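Long-range contact in ribonucleoside-diphosphate reductase subunit beta (Streptococcus sanguinis, PDB 4N83), which houses the dimanganese(II) centre of a class Ib ribonucleotide reductase, the enzyme that probably supplies deoxyribonucleotides for DNA synthesis: residues I8-W22 with V81-I93. Residues are numbered along the deposited sequence; the frame is centred on the assembly and turned at random.
Sequences INWNAIEDVIDKSTW and VRTAHEEAVFNNI
Helix 16-22 runs nearly parallel to helix 84-93, the two axes 19° apart and 9.4 Å at their closest, while Ile8-Asp15 loops over the start of the second helix. Here the N-terminal segment packs on the ferritin-like helical bundle of the ribonucleotide reductase small subunit; the side chain of Asn92 lies about 5 Å from that of the manganese ligand His194 and about 10 Å from a manganese ion. Thr83 is the N-cap of helix 84-93: its OG1, set between backbone N and carbonyl carbon, accepts from Glu86 N. The same Thr83 OG1 donates to Asp18 OD2 (2.8 Å), arriving from above the carboxylate plane, while Asp18 OD1 binds Tyr197 OH of helix 178-206. The two carboxylate oxygens of Asp18 thus tie its helix to the N-cap of helix 84-93 and to helix 178-206.

The loop meets the His85 ring from several directions. Its edge points at the face of Trp10, with the centroids of His85 and the six-membered ring of Trp10 5.1 Å apart, planes at 65° and His85 CD2 above the indole centre. Ile13 CD1 covers one face of the imidazole in a CH-pi contact, 3.9 Å from the centroid, and Ile8 CD1 approaches His85 CD2 while also packing on Ala84 CB. Trp10 has a cation-pi partner in Lys102 of the second subunit, which places the loop at the dimer interface.

Ala88 CB touches both Trp10 CZ2 and Trp22 CZ3. Trp22 extends its six-membered ring to Ala88, whose carbonyl O lies in the plane of the indole at its edge. At the type I turn Asn9-Ala12, Asn9 O takes Ala12 N on one face of its carbonyl plane and, on the other, an almost straight bond from His85 NE2 (3.2 Å, 172°).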
# COMPACT_ATOMS: atom_id res chain seq x y z
N ILE A 8 5.72 -0.75 16.06
CA ILE A 8 6.23 0.47 15.44
C ILE A 8 5.79 1.71 16.23
O ILE A 8 4.60 1.90 16.50
CB ILE A 8 5.83 0.58 13.95
CG1 ILE A 8 6.57 1.74 13.27
CG2 ILE A 8 4.32 0.73 13.78
CD1 ILE A 8 6.47 1.74 11.76
N ASN A 9 6.77 2.54 16.60
CA ASN A 9 6.53 3.76 17.37
C ASN A 9 6.97 4.98 16.56
O ASN A 9 8.15 5.14 16.27
CB ASN A 9 7.31 3.70 18.69
CG ASN A 9 7.05 4.90 19.58
OD1 ASN A 9 6.10 5.65 19.38
ND2 ASN A 9 7.90 5.08 20.59
N TRP A 10 6.01 5.83 16.21
CA TRP A 10 6.29 7.04 15.43
C TRP A 10 6.76 8.22 16.29
O TRP A 10 7.09 9.28 15.76
CB TRP A 10 5.07 7.42 14.58
CG TRP A 10 4.77 6.45 13.47
CD1 TRP A 10 4.15 5.24 13.58
CD2 TRP A 10 5.09 6.60 12.08
NE1 TRP A 10 4.06 4.63 12.35
CE2 TRP A 10 4.63 5.45 11.41
CE3 TRP A 10 5.73 7.61 11.33
CZ2 TRP A 10 4.78 5.27 10.03
CZ3 TRP A 10 5.87 7.43 9.96
CH2 TRP A 10 5.40 6.27 9.33
N ASN A 11 6.77 8.03 17.61
CA ASN A 11 7.43 8.96 18.53
C ASN A 11 8.88 8.55 18.81
O ASN A 11 9.59 9.21 19.57
CB ASN A 11 6.66 9.06 19.85
CG ASN A 11 5.29 9.69 19.68
OD1 ASN A 11 5.18 10.86 19.30
ND2 ASN A 11 4.24 8.93 19.96
N ALA A 12 9.31 7.44 18.20
CA ALA A 12 10.69 6.98 18.25
C ALA A 12 11.23 6.86 16.82
O ALA A 12 11.52 5.76 16.34
CB ALA A 12 10.78 5.64 18.97
N ILE A 13 11.37 8.01 16.16
CA ILE A 13 11.83 8.05 14.77
C ILE A 13 13.35 7.92 14.70
O ILE A 13 14.07 8.64 15.40
CB ILE A 13 11.38 9.35 14.05
CG1 ILE A 13 9.85 9.49 14.07
CG2 ILE A 13 11.90 9.39 12.62
CD1 ILE A 13 9.10 8.49 13.22
N GLU A 14 13.82 7.01 13.87
CA GLU A 14 15.25 6.78 13.68
C GLU A 14 15.81 7.74 12.64
O GLU A 14 16.80 8.42 12.88
CB GLU A 14 15.51 5.32 13.27
CG GLU A 14 15.15 4.31 14.34
CD GLU A 14 14.88 2.91 13.80
OE1 GLU A 14 14.28 2.10 14.54
OE2 GLU A 14 15.26 2.62 12.65
N ASP A 15 15.15 7.79 11.48
CA ASP A 15 15.54 8.68 10.38
C ASP A 15 14.43 9.70 10.13
O ASP A 15 13.31 9.34 9.76
CB ASP A 15 15.82 7.86 9.12
CG ASP A 15 16.59 8.64 8.06
OD1 ASP A 15 16.73 9.88 8.19
OD2 ASP A 15 17.05 8.01 7.09
N VAL A 16 14.77 10.98 10.30
CA VAL A 16 13.79 12.08 10.20
C VAL A 16 13.13 12.24 8.82
O VAL A 16 12.06 12.86 8.72
CB VAL A 16 14.42 13.44 10.60
CG1 VAL A 16 14.74 13.45 12.09
CG2 VAL A 16 15.66 13.75 9.78
N ILE A 17 13.75 11.71 7.77
CA ILE A 17 13.17 11.78 6.42
C ILE A 17 12.03 10.78 6.23
O ILE A 17 11.21 10.93 5.32
CB ILE A 17 14.27 11.64 5.33
CG1 ILE A 17 15.13 12.91 5.32
CG2 ILE A 17 13.67 11.40 3.95
CD1 ILE A 17 16.27 12.92 4.32
N ASP A 18 11.95 9.77 7.10
CA ASP A 18 10.81 8.86 7.11
C ASP A 18 9.53 9.63 7.43
O ASP A 18 8.52 9.47 6.75
CB ASP A 18 11.00 7.74 8.14
CG ASP A 18 12.22 6.87 7.86
OD1 ASP A 18 12.61 6.73 6.68
OD2 ASP A 18 12.77 6.31 8.84
N LYS A 19 9.60 10.46 8.47
CA LYS A 19 8.52 11.37 8.84
C LYS A 19 8.02 12.16 7.63
O LYS A 19 6.84 12.07 7.27
CB LYS A 19 8.98 12.38 9.90
CG LYS A 19 8.80 11.94 11.34
CD LYS A 19 9.15 13.08 12.29
CE LYS A 19 8.40 13.00 13.61
NZ LYS A 19 8.25 14.35 14.22
N SER A 20 8.92 12.92 7.02
CA SER A 20 8.56 13.85 5.96
C SER A 20 8.08 13.16 4.68
O SER A 20 7.17 13.65 4.02
CB SER A 20 9.74 14.78 5.64
OG SER A 20 10.91 14.04 5.35
N THR A 21 8.70 12.03 4.34
CA THR A 21 8.33 11.30 3.12
C THR A 21 6.95 10.66 3.25
O THR A 21 6.19 10.61 2.28
CB THR A 21 9.36 10.21 2.77
OG1 THR A 21 10.68 10.77 2.82
CG2 THR A 21 9.09 9.66 1.37
N TRP A 22 6.63 10.17 4.44
CA TRP A 22 5.29 9.67 4.73
C TRP A 22 4.27 10.80 4.64
O TRP A 22 3.25 10.67 3.96
CB TRP A 22 5.25 9.03 6.12
CG TRP A 22 3.88 8.61 6.56
CD1 TRP A 22 2.97 9.37 7.23
CD2 TRP A 22 3.26 7.33 6.36
NE1 TRP A 22 1.82 8.65 7.46
CE2 TRP A 22 1.98 7.39 6.94
CE3 TRP A 22 3.67 6.14 5.75
CZ2 TRP A 22 1.10 6.31 6.93
CZ3 TRP A 22 2.79 5.06 5.74
CH2 TRP A 22 1.52 5.16 6.32
N VAL A 81 14.92 -3.20 4.02
CA VAL A 81 14.50 -2.04 4.81
C VAL A 81 15.51 -1.73 5.92
O VAL A 81 16.11 -2.63 6.49
CB VAL A 81 13.07 -2.26 5.37
CG1 VAL A 81 12.96 -1.89 6.85
CG2 VAL A 81 12.05 -1.49 4.55
N ARG A 82 15.67 -0.44 6.22
CA ARG A 82 16.56 0.02 7.29
C ARG A 82 15.76 0.26 8.56
O ARG A 82 16.04 -0.34 9.61
CB ARG A 82 17.29 1.30 6.88
CG ARG A 82 18.05 1.19 5.57
CD ARG A 82 18.79 2.48 5.24
NE ARG A 82 19.89 2.74 6.17
CZ ARG A 82 21.13 2.26 6.05
NH1 ARG A 82 21.47 1.47 5.04
NH2 ARG A 82 22.04 2.57 6.97
N THR A 83 14.75 1.13 8.47
CA THR A 83 13.90 1.48 9.61
C THR A 83 12.50 0.89 9.41
O THR A 83 12.08 0.66 8.29
CB THR A 83 13.77 3.01 9.76
OG1 THR A 83 12.91 3.53 8.74
CG2 THR A 83 15.14 3.68 9.65
N ALA A 84 11.79 0.68 10.52
CA ALA A 84 10.42 0.16 10.46
C ALA A 84 9.50 1.09 9.67
O ALA A 84 8.59 0.63 8.97
CB ALA A 84 9.87 -0.05 11.86
N HIS A 85 9.76 2.39 9.78
CA HIS A 85 8.94 3.42 9.14
C HIS A 85 9.11 3.39 7.62
O HIS A 85 8.16 3.68 6.89
CB HIS A 85 9.31 4.80 9.68
CG HIS A 85 9.56 4.83 11.15
ND1 HIS A 85 10.83 4.80 11.69
CD2 HIS A 85 8.71 4.85 12.20
CE1 HIS A 85 10.75 4.82 13.01
NE2 HIS A 85 9.47 4.85 13.35
N GLU A 86 10.31 3.04 7.17
CA GLU A 86 10.60 2.89 5.74
C GLU A 86 9.71 1.84 5.09
O GLU A 86 9.26 2.02 3.96
CB GLU A 86 12.08 2.53 5.55
CG GLU A 86 12.51 2.39 4.09
CD GLU A 86 14.01 2.20 3.94
OE1 GLU A 86 14.72 2.15 4.96
OE2 GLU A 86 14.47 2.10 2.78
N GLU A 87 9.45 0.74 5.80
CA GLU A 87 8.56 -0.31 5.29
C GLU A 87 7.14 0.22 5.14
O GLU A 87 6.46 -0.08 4.16
CB GLU A 87 8.59 -1.54 6.20
CG GLU A 87 7.88 -2.76 5.60
CD GLU A 87 8.34 -4.09 6.18
OE1 GLU A 87 9.27 -4.10 7.02
OE2 GLU A 87 7.77 -5.13 5.79
N ALA A 88 6.70 1.02 6.11
CA ALA A 88 5.39 1.69 6.04
C ALA A 88 5.33 2.62 4.83
O ALA A 88 4.35 2.60 4.08
CB ALA A 88 5.11 2.45 7.32
N VAL A 89 6.37 3.42 4.63
CA VAL A 89 6.45 4.31 3.47
C VAL A 89 6.33 3.50 2.18
O VAL A 89 5.64 3.91 1.25
CB VAL A 89 7.76 5.14 3.45
CG1 VAL A 89 7.85 5.98 2.18
CG2 VAL A 89 7.84 6.04 4.68
N PHE A 90 6.99 2.34 2.13
CA PHE A 90 6.94 1.47 0.94
C PHE A 90 5.57 0.83 0.72
O PHE A 90 5.21 0.53 -0.41
CB PHE A 90 8.03 0.39 1.00
CG PHE A 90 9.37 0.88 0.52
CD1 PHE A 90 9.53 1.32 -0.79
CD2 PHE A 90 10.48 0.88 1.36
CE1 PHE A 90 10.76 1.77 -1.24
CE2 PHE A 90 11.71 1.33 0.91
CZ PHE A 90 11.85 1.78 -0.39
N ASN A 91 4.81 0.63 1.80
CA ASN A 91 3.43 0.17 1.68
C ASN A 91 2.58 1.23 0.99
O ASN A 91 1.79 0.93 0.10
CB ASN A 91 2.83 -0.18 3.04
CG ASN A 91 3.54 -1.35 3.71
OD1 ASN A 91 4.01 -2.27 3.03
ND2 ASN A 91 3.60 -1.32 5.03
N ASN A 92 2.77 2.48 1.42
CA ASN A 92 2.16 3.63 0.76
C ASN A 92 2.63 3.78 -0.69
O ASN A 92 1.82 4.05 -1.58
CB ASN A 92 2.47 4.92 1.54
CG ASN A 92 2.09 6.17 0.76
OD1 ASN A 92 2.96 6.84 0.21
ND2 ASN A 92 0.80 6.46 0.70
N ILE A 93 3.93 3.61 -0.92
CA ILE A 93 4.49 3.68 -2.27
C ILE A 93 3.85 2.63 -3.16
O ILE A 93 3.40 2.94 -4.26
CB ILE A 93 6.03 3.50 -2.27
CG1 ILE A 93 6.71 4.70 -1.60
CG2 ILE A 93 6.54 3.34 -3.70
CD1 ILE A 93 8.15 4.46 -1.19